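PDB 4FID: G protein alpha subunit from Entamoeba histolytica, which binds guanine nucleotides as the alpha subunit of a heterotrimeric G protein and probably hydrolyses GTP to relay signals from membrane receptors. Local coordinates for residues 5-18 / 179-193. Sequence-based numbering, arbitrary orientation.
Sequences PITVMLLGSGESGK and VSFFSDVDCAIFVTS. With GDP (guanosine-5'-diphosphate), chain C.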
ATOM      1  N   PRO A   5      13.090  20.273 -12.566  1.00 61.82           N
ATOM      2  CA  PRO A   5      11.912  19.786 -11.832  1.00 56.85           C
ATOM      3  C   PRO A   5      12.196  19.533 -10.354  1.00 47.85           C
ATOM      4  O   PRO A   5      13.333  19.251  -9.984  1.00 47.52           O
ATOM      5  CB  PRO A   5      11.596  18.458 -12.525  1.00 55.85           C
ATOM      6  CG  PRO A   5      12.924  17.994 -13.019  1.00 55.29           C
ATOM      7  CD  PRO A   5      13.644  19.237 -13.456  1.00 56.11           C
ATOM      8  N   ILE A   6      11.166  19.654  -9.523  1.00 40.30           N
ATOM      9  CA  ILE A   6      11.261  19.270  -8.128  1.00 39.80           C
ATOM     10  C   ILE A   6      11.312  17.738  -8.032  1.00 42.58           C
ATOM     11  O   ILE A   6      10.448  17.028  -8.576  1.00 38.46           O
ATOM     12  CB  ILE A   6      10.074  19.798  -7.311  1.00 39.52           C
ATOM     13  CG1 ILE A   6      10.015  21.320  -7.379  1.00 39.10           C
ATOM     14  CG2 ILE A   6      10.165  19.324  -5.854  1.00 32.80           C
ATOM     15  CD1 ILE A   6       8.994  21.920  -6.429  1.00 34.73           C
ATOM     16  N   THR A   7      12.329  17.238  -7.338  1.00 35.95           N
ATOM     17  CA  THR A   7      12.549  15.815  -7.259  1.00 37.62           C
ATOM     18  C   THR A   7      12.054  15.206  -5.948  1.00 37.32           C
ATOM     19  O   THR A   7      12.339  15.691  -4.862  1.00 38.13           O
ATOM     20  CB  THR A   7      14.019  15.502  -7.491  1.00 42.76           C
ATOM     21  OG1 THR A   7      14.333  15.821  -8.847  1.00 47.52           O
ATOM     22  CG2 THR A   7      14.309  14.029  -7.242  1.00 42.49           C
ATOM     23  N   VAL A   8      11.314  14.120  -6.072  1.00 33.42           N
ATOM     24  CA  VAL A   8      10.717  13.469  -4.928  1.00 30.65           C
ATOM     25  C   VAL A   8      11.039  11.998  -5.003  1.00 28.56           C
ATOM     26  O   VAL A   8      10.864  11.372  -6.044  1.00 32.62           O
ATOM     27  CB  VAL A   8       9.198  13.615  -4.953  1.00 31.91           C
ATOM     28  CG1 VAL A   8       8.587  12.840  -3.814  1.00 30.73           C
ATOM     29  CG2 VAL A   8       8.811  15.087  -4.890  1.00 31.59           C
HETATM   30  N   MSE A   9      11.509  11.454  -3.891  1.00 26.52           N
HETATM   31  CA  MSE A   9      11.916  10.057  -3.817  1.00 29.38           C
HETATM   32  C   MSE A   9      11.011   9.297  -2.855  1.00 29.91           C
HETATM   33  O   MSE A   9      10.876   9.699  -1.696  1.00 35.20           O
HETATM   34  CB  MSE A   9      13.370   9.972  -3.362  1.00 29.34           C
HETATM   35  CG  MSE A   9      13.876   8.563  -3.199  1.00 36.88           C
HETATM   36 SE   MSE A   9      15.794   8.412  -2.783  1.00 67.28          SE
HETATM   37  CE  MSE A   9      16.587   8.730  -4.544  1.00 47.96           C
ATOM     38  N   LEU A  10      10.379   8.223  -3.333  1.00 25.79           N
ATOM     39  CA  LEU A  10       9.567   7.373  -2.466  1.00 30.85           C
ATOM     40  C   LEU A  10      10.381   6.217  -1.923  1.00 33.66           C
ATOM     41  O   LEU A  10      10.934   5.432  -2.690  1.00 40.03           O
ATOM     42  CB  LEU A  10       8.361   6.803  -3.208  1.00 40.80           C
ATOM     43  CG  LEU A  10       7.228   7.774  -3.546  1.00 41.75           C
ATOM     44  CD1 LEU A  10       6.076   7.008  -4.139  1.00 42.32           C
ATOM     45  CD2 LEU A  10       6.792   8.557  -2.320  1.00 34.85           C
ATOM     46  N   LEU A  11      10.449   6.125  -0.597  1.00 27.76           N
ATOM     47  CA  LEU A  11      11.033   4.980   0.108  1.00 22.41           C
ATOM     48  C   LEU A  11       9.989   4.258   0.934  1.00 22.52           C
ATOM     49  O   LEU A  11       8.988   4.832   1.317  1.00 26.18           O
ATOM     50  CB  LEU A  11      12.153   5.415   1.058  1.00 18.55           C
ATOM     51  CG  LEU A  11      13.568   5.810   0.560  1.00 30.83           C
ATOM     52  CD1 LEU A  11      14.026   5.047  -0.663  1.00 25.38           C
ATOM     53  CD2 LEU A  11      13.675   7.298   0.313  1.00 24.26           C
ATOM     54  N   GLY A  12      10.246   3.004   1.267  1.00 29.10           N
ATOM     55  CA  GLY A  12       9.411   2.347   2.236  1.00 27.37           C
ATOM     56  C   GLY A  12       9.786   0.912   2.371  1.00 37.51           C
ATOM     57  O   GLY A  12      10.635   0.457   1.650  1.00 50.79           O
ATOM     58  N   SER A  13       9.157   0.211   3.308  1.00 50.74           N
ATOM     59  CA  SER A  13       9.259  -1.236   3.386  1.00 64.83           C
ATOM     60  C   SER A  13       8.337  -1.847   2.352  1.00 67.71           C
ATOM     61  O   SER A  13       7.769  -1.139   1.505  1.00 65.93           O
ATOM     62  CB  SER A  13       8.880  -1.732   4.775  1.00 73.54           C
ATOM     63  OG  SER A  13       9.791  -1.222   5.731  1.00 82.55           O
ATOM     64  N   GLY A  14       8.198  -3.164   2.415  1.00 67.74           N
ATOM     65  CA  GLY A  14       7.320  -3.866   1.504  1.00 68.97           C
ATOM     66  C   GLY A  14       5.897  -3.873   2.015  1.00 71.22           C
ATOM     67  O   GLY A  14       5.654  -4.052   3.214  1.00 69.94           O
ATOM     68  N   GLU A  15       4.955  -3.683   1.096  1.00 76.11           N
ATOM     69  CA  GLU A  15       3.535  -3.656   1.431  1.00 76.71           C
ATOM     70  C   GLU A  15       3.209  -2.462   2.297  1.00 62.30           C
ATOM     71  O   GLU A  15       2.341  -2.524   3.157  1.00 68.25           O
ATOM     72  CB  GLU A  15       3.098  -4.950   2.125  1.00 88.55           C
ATOM     73  CG  GLU A  15       2.529  -5.999   1.181  1.00 97.26           C
ATOM     74  CD  GLU A  15       2.831  -7.401   1.652  1.00111.55           C
ATOM     75  OE1 GLU A  15       1.940  -8.280   1.557  1.00120.01           O
ATOM     76  OE2 GLU A  15       3.967  -7.617   2.126  1.00114.23           O
ATOM     77  N   SER A  16       3.929  -1.378   2.067  1.00 43.37           N
ATOM     78  CA  SER A  16       3.618  -0.119   2.692  1.00 40.04           C
ATOM     79  C   SER A  16       2.610   0.636   1.830  1.00 40.46           C
ATOM     80  O   SER A  16       2.005   1.614   2.264  1.00 35.85           O
ATOM     81  CB  SER A  16       4.891   0.692   2.808  1.00 41.50           C
ATOM     82  OG  SER A  16       5.586   0.654   1.583  1.00 46.79           O
ATOM     83  N   GLY A  17       2.433   0.163   0.602  1.00 29.78           N
ATOM     84  CA  GLY A  17       1.601   0.827  -0.378  1.00 21.67           C
ATOM     85  C   GLY A  17       2.300   1.960  -1.118  1.00 27.19           C
ATOM     86  O   GLY A  17       1.637   2.791  -1.734  1.00 32.47           O
ATOM     87  N   LYS A  18       3.631   2.009  -1.090  1.00 26.47           N
ATOM     88  CA  LYS A  18       4.326   3.129  -1.739  1.00 23.74           C
ATOM     89  C   LYS A  18       4.190   3.081  -3.256  1.00 31.23           C
ATOM     90  O   LYS A  18       4.173   4.125  -3.931  1.00 35.77           O
ATOM     91  CB  LYS A  18       5.789   3.212  -1.289  1.00 21.19           C
ATOM     92  CG  LYS A  18       6.824   2.798  -2.292  1.00 25.52           C
ATOM     93  CD  LYS A  18       8.216   2.706  -1.618  1.00 33.98           C
ATOM     94  CE  LYS A  18       8.904   1.378  -1.924  1.00 35.11           C
ATOM     95  NZ  LYS A  18       8.474   0.844  -3.264  1.00 43.72           N
ATOM     96  N   VAL A 179      19.653   5.019  -3.274  1.00 31.79           N
ATOM     97  CA  VAL A 179      19.535   6.244  -2.497  1.00 31.46           C
ATOM     98  C   VAL A 179      20.709   7.196  -2.763  1.00 33.40           C
ATOM     99  O   VAL A 179      20.497   8.391  -2.969  1.00 43.55           O
ATOM    100  CB  VAL A 179      19.413   5.968  -0.987  1.00 29.30           C
ATOM    101  CG1 VAL A 179      19.824   7.207  -0.219  1.00 29.53           C
ATOM    102  CG2 VAL A 179      17.997   5.546  -0.618  1.00 25.57           C
ATOM    103  N   SER A 180      21.933   6.657  -2.774  1.00 19.71           N
ATOM    104  CA  SER A 180      23.136   7.457  -2.973  1.00 27.36           C
ATOM    105  C   SER A 180      23.495   7.724  -4.431  1.00 36.25           C
ATOM    106  O   SER A 180      24.458   8.448  -4.716  1.00 43.08           O
ATOM    107  CB  SER A 180      24.335   6.814  -2.271  1.00 37.86           C
ATOM    108  OG  SER A 180      24.666   5.559  -2.850  1.00 48.57           O
ATOM    109  N   PHE A 181      22.737   7.137  -5.351  1.00 36.77           N
ATOM    110  CA  PHE A 181      23.003   7.321  -6.773  1.00 36.72           C
ATOM    111  C   PHE A 181      22.363   8.616  -7.224  1.00 38.42           C
ATOM    112  O   PHE A 181      22.967   9.394  -7.964  1.00 33.92           O
ATOM    113  CB  PHE A 181      22.483   6.125  -7.567  1.00 33.28           C
ATOM    114  CG  PHE A 181      22.277   6.387  -9.034  1.00 30.13           C
ATOM    115  CD1 PHE A 181      21.086   6.914  -9.492  1.00 31.20           C
ATOM    116  CD2 PHE A 181      23.252   6.052  -9.956  1.00 33.37           C
ATOM    117  CE1 PHE A 181      20.880   7.127 -10.844  1.00 32.83           C
ATOM    118  CE2 PHE A 181      23.062   6.272 -11.306  1.00 30.55           C
ATOM    119  CZ  PHE A 181      21.879   6.793 -11.754  1.00 29.61           C
ATOM    120  N   PHE A 182      21.151   8.858  -6.730  1.00 40.77           N
ATOM    121  CA  PHE A 182      20.417  10.075  -7.065  1.00 48.47           C
ATOM    122  C   PHE A 182      20.929  11.295  -6.294  1.00 61.44           C
ATOM    123  O   PHE A 182      20.944  11.320  -5.051  1.00 64.64           O
ATOM    124  CB  PHE A 182      18.909   9.866  -6.862  1.00 47.34           C
ATOM    125  CG  PHE A 182      18.314   8.906  -7.843  1.00 47.53           C
ATOM    126  CD1 PHE A 182      18.037   7.602  -7.474  1.00 45.68           C
ATOM    127  CD2 PHE A 182      18.090   9.294  -9.162  1.00 46.99           C
ATOM    128  CE1 PHE A 182      17.519   6.709  -8.396  1.00 45.87           C
ATOM    129  CE2 PHE A 182      17.576   8.410 -10.086  1.00 46.50           C
ATOM    130  CZ  PHE A 182      17.290   7.114  -9.706  1.00 47.49           C
ATOM    131  N   SER A 183      21.371  12.298  -7.048  1.00 67.87           N
ATOM    132  CA  SER A 183      21.888  13.531  -6.463  1.00 76.62           C
ATOM    133  C   SER A 183      20.829  14.634  -6.474  1.00 78.02           C
ATOM    134  O   SER A 183      19.980  14.689  -7.375  1.00 73.70           O
ATOM    135  CB  SER A 183      23.143  14.009  -7.209  1.00 79.35           C
ATOM    136  OG  SER A 183      24.294  13.267  -6.834  1.00 79.36           O
ATOM    137  N   ASP A 184      20.884  15.500  -5.463  1.00 76.28           N
ATOM    138  CA  ASP A 184      20.028  16.679  -5.422  1.00 78.26           C
ATOM    139  C   ASP A 184      18.549  16.306  -5.326  1.00 72.10           C
ATOM    140  O   ASP A 184      17.723  16.776  -6.121  1.00 75.55           O
ATOM    141  CB  ASP A 184      20.271  17.561  -6.658  1.00 86.20           C
ATOM    142  CG  ASP A 184      21.692  18.120  -6.718  1.00 91.00           C
ATOM    143  OD1 ASP A 184      22.289  18.371  -5.646  1.00 92.49           O
ATOM    144  OD2 ASP A 184      22.207  18.317  -7.843  1.00 90.17           O
ATOM    145  N   VAL A 185      18.217  15.457  -4.357  1.00 60.66           N
ATOM    146  CA  VAL A 185      16.820  15.119  -4.092  1.00 51.25           C
ATOM    147  C   VAL A 185      16.211  16.167  -3.164  1.00 40.73           C
ATOM    148  O   VAL A 185      16.740  16.431  -2.090  1.00 42.93           O
ATOM    149  CB  VAL A 185      16.687  13.706  -3.492  1.00 52.59           C
ATOM    150  CG1 VAL A 185      15.270  13.444  -3.034  1.00 53.23           C
ATOM    151  CG2 VAL A 185      17.108  12.667  -4.519  1.00 55.09           C
ATOM    152  N   ASP A 186      15.105  16.772  -3.578  1.00 34.60           N
ATOM    153  CA  ASP A 186      14.532  17.872  -2.803  1.00 38.50           C
ATOM    154  C   ASP A 186      13.718  17.368  -1.621  1.00 40.75           C
ATOM    155  O   ASP A 186      13.690  17.998  -0.555  1.00 39.21           O
ATOM    156  CB  ASP A 186      13.702  18.798  -3.698  1.00 34.18           C
ATOM    157  CG  ASP A 186      14.527  19.374  -4.838  1.00 43.89           C
ATOM    158  OD1 ASP A 186      15.641  19.873  -4.558  1.00 48.90           O
ATOM    159  OD2 ASP A 186      14.087  19.296  -6.006  1.00 41.69           O
ATOM    160  N   CYS A 187      13.087  16.214  -1.816  1.00 36.22           N
ATOM    161  CA  CYS A 187      12.190  15.657  -0.826  1.00 36.49           C
ATOM    162  C   CYS A 187      12.216  14.129  -0.820  1.00 35.38           C
ATOM    163  O   CYS A 187      12.172  13.480  -1.863  1.00 39.25           O
ATOM    164  CB  CYS A 187      10.769  16.151  -1.088  1.00 36.54           C
ATOM    165  SG  CYS A 187       9.529  15.386  -0.048  1.00 41.20           S
ATOM    166  N   ALA A 188      12.293  13.564   0.372  1.00 28.50           N
ATOM    167  CA  ALA A 188      12.235  12.129   0.533  1.00 28.51           C
ATOM    168  C   ALA A 188      10.932  11.786   1.254  1.00 27.58           C
ATOM    169  O   ALA A 188      10.685  12.270   2.334  1.00 29.25           O
ATOM    170  CB  ALA A 188      13.438  11.652   1.326  1.00 23.09           C
ATOM    171  N   ILE A 189      10.081  10.985   0.635  1.00 26.44           N
ATOM    172  CA  ILE A 189       8.842  10.588   1.277  1.00 25.52           C
ATOM    173  C   ILE A 189       8.916   9.129   1.752  1.00 31.21           C
ATOM    174  O   ILE A 189       9.062   8.211   0.945  1.00 33.60           O
ATOM    175  CB  ILE A 189       7.655  10.771   0.320  1.00 25.94           C
ATOM    176  CG1 ILE A 189       7.563  12.236  -0.129  1.00 29.52           C
ATOM    177  CG2 ILE A 189       6.350  10.315   0.977  1.00 25.56           C
ATOM    178  CD1 ILE A 189       6.286  12.575  -0.903  1.00 28.61           C
ATOM    179  N   PHE A 190       8.829   8.916   3.062  1.00 28.67           N
ATOM    180  CA  PHE A 190       8.841   7.561   3.604  1.00 32.81           C
ATOM    181  C   PHE A 190       7.411   7.072   3.839  1.00 35.27           C
ATOM    182  O   PHE A 190       6.649   7.695   4.572  1.00 30.95           O
ATOM    183  CB  PHE A 190       9.655   7.484   4.909  1.00 31.18           C
ATOM    184  CG  PHE A 190       9.701   6.107   5.522  1.00 34.03           C
ATOM    185  CD1 PHE A 190      10.531   5.121   4.994  1.00 39.11           C
ATOM    186  CD2 PHE A 190       8.920   5.796   6.628  1.00 35.05           C
ATOM    187  CE1 PHE A 190      10.586   3.843   5.554  1.00 37.76           C
ATOM    188  CE2 PHE A 190       8.957   4.514   7.194  1.00 37.79           C
ATOM    189  CZ  PHE A 190       9.801   3.541   6.658  1.00 40.98           C
ATOM    190  N   VAL A 191       7.061   5.958   3.204  1.00 31.62           N
ATOM    191  CA  VAL A 191       5.746   5.376   3.349  1.00 22.49           C
ATOM    192  C   VAL A 191       5.804   4.165   4.252  1.00 26.70           C
ATOM    193  O   VAL A 191       6.715   3.321   4.136  1.00 28.58           O
ATOM    194  CB  VAL A 191       5.182   4.910   1.998  1.00 22.65           C
ATOM    195  CG1 VAL A 191       3.660   4.600   2.125  1.00 15.67           C
ATOM    196  CG2 VAL A 191       5.450   5.939   0.928  1.00 21.91           C
ATOM    197  N   THR A 192       4.821   4.072   5.144  1.00 23.71           N
ATOM    198  CA  THR A 192       4.705   2.911   6.008  1.00 25.75           C
ATOM    199  C   THR A 192       3.232   2.524   6.220  1.00 27.35           C
ATOM    200  O   THR A 192       2.325   3.361   6.197  1.00 26.05           O
ATOM    201  CB  THR A 192       5.444   3.117   7.362  1.00 26.60           C
ATOM    202  OG1 THR A 192       5.538   1.865   8.069  1.00 34.18           O
ATOM    203  CG2 THR A 192       4.715   4.155   8.235  1.00 19.60           C
ATOM    204  N   SER A 193       3.006   1.234   6.393  1.00 25.34           N
ATOM    205  CA  SER A 193       1.680   0.703   6.569  1.00 28.53           C
ATOM    206  C   SER A 193       1.349   0.737   8.043  1.00 30.24           C
ATOM    207  O   SER A 193       2.084   0.196   8.861  1.00 25.54           O
ATOM    208  CB  SER A 193       1.650  -0.742   6.074  1.00 30.73           C
ATOM    209  OG  SER A 193       0.343  -1.279   6.140  1.00 35.25           O
TER
HETATM  210  PB  GDP C 401       5.120  -1.648  -2.448  1.00 69.21           P
HETATM  211  O1B GDP C 401       5.322  -1.945  -3.913  1.00 71.41           O
HETATM  212  O2B GDP C 401       5.947  -2.612  -1.630  1.00 70.95           O
HETATM  213  O3B GDP C 401       5.588  -0.235  -2.205  1.00 69.23           O
HETATM  214  O3A GDP C 401       3.564  -1.802  -1.992  1.00 69.85           O
HETATM  215  PA  GDP C 401       2.302  -1.887  -3.017  1.00 98.76           P
HETATM  216  O1A GDP C 401       1.951  -0.526  -3.582  1.00 84.66           O
HETATM  217  O2A GDP C 401       2.565  -2.872  -4.143  1.00103.93           O
HETATM  218  O5' GDP C 401       1.099  -2.461  -2.097  1.00 81.22           O
HETATM  219  C5' GDP C 401       0.435  -3.676  -2.459  1.00 81.05           C
HETATM  220  C4' GDP C 401      -1.047  -3.687  -2.054  1.00 79.49           C
HETATM  221  O4' GDP C 401      -1.343  -2.741  -1.017  1.00 74.85           O
HETATM  222  C3' GDP C 401      -1.980  -3.380  -3.226  1.00 74.05           C
HETATM  223  O3' GDP C 401      -2.928  -4.455  -3.385  1.00 69.13           O
HETATM  224  C2' GDP C 401      -2.665  -2.073  -2.851  1.00 66.45           C
HETATM  225  O2' GDP C 401      -4.009  -2.013  -3.361  1.00 55.38           O
HETATM  226  C1' GDP C 401      -2.573  -2.076  -1.322  1.00 67.15           C
HETATM  227  N9  GDP C 401      -2.642  -0.708  -0.726  1.00 59.96           N
HETATM  228  C8  GDP C 401      -1.715   0.274  -0.776  1.00 48.31           C
HETATM  229  N7  GDP C 401      -2.136   1.383  -0.107  1.00 41.40           N
HETATM  230  C5  GDP C 401      -3.358   1.117   0.391  1.00 49.83           C
HETATM  231  C6  GDP C 401      -4.384   1.836   1.190  1.00 54.30           C
HETATM  232  O6  GDP C 401      -4.197   3.003   1.581  1.00 52.59           O
HETATM  233  N1  GDP C 401      -5.526   1.205   1.481  1.00 61.17           N
HETATM  234  C2  GDP C 401      -5.762  -0.062   1.087  1.00 63.65           C
HETATM  235  N2  GDP C 401      -6.935  -0.640   1.432  1.00 66.45           N
HETATM  236  N3  GDP C 401      -4.876  -0.787   0.357  1.00 60.44           N
HETATM  237  C4  GDP C 401      -3.682  -0.261  -0.014  1.00 58.43           C
HETATM  238  O   HOH W   1       0.264  -3.801   5.203  1.00 34.45           O
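M9 and I189 mark the middle of a parallel pair, 6-12 beside 187-193, whose axes approach to 4.6 Å and whose directions differ by 31°. These are adjacent inner strands of the Ras-like domain's mixed sheet, with 162-167 on the other side of 6-12. Backbone bonds zigzag from T7 to V191; M9 N to C187 O is 2.9 Å. On the face bearing V8, L10, I189 and V191, I189 fills the hollow between two neighbours: its CD1 meets V8 CG1 at 3.7 Å, while L10 CD2 lies alongside its CB. V191 is the next bump, V191 CG2 against K18 CB at 3.5 Å and V191 CG1 close to S16 O, so helix 18-28 starts against this valine. On the other face M9, a selenomethionine, runs extended until chi3 (-77°) bends its CE obliquely toward F182 CD1 and CB. V185 packs against M9 CB, and V179 crosses L11 at about a right angle, V179 CG2 lying 4.0 Å from L11 CD1. F190 CE1 lies 3.8 Å from G12 CA, where glycine has no side chain, while helix 209-222 packs on the ring. D186 OD2 accepts T7 N at 3.0 Å, nearly straight (N-H...O 173°), on its anti side and somewhat out of the carboxylate plane. From G12 onward the chain forms the P-loop: S16 OG donates to S13 O, and E15 N reaches GDP O2B at 3.1 Å. A water joins S193 OG to E15 O, a carbonyl also held by K237 NZ. The chemistry is consistent with apolar faces and strand bonds fixing the P-loop's root, leaving E15 N turned to the phosphates and K18, salt-bridged to D167, beside the beta-phosphate.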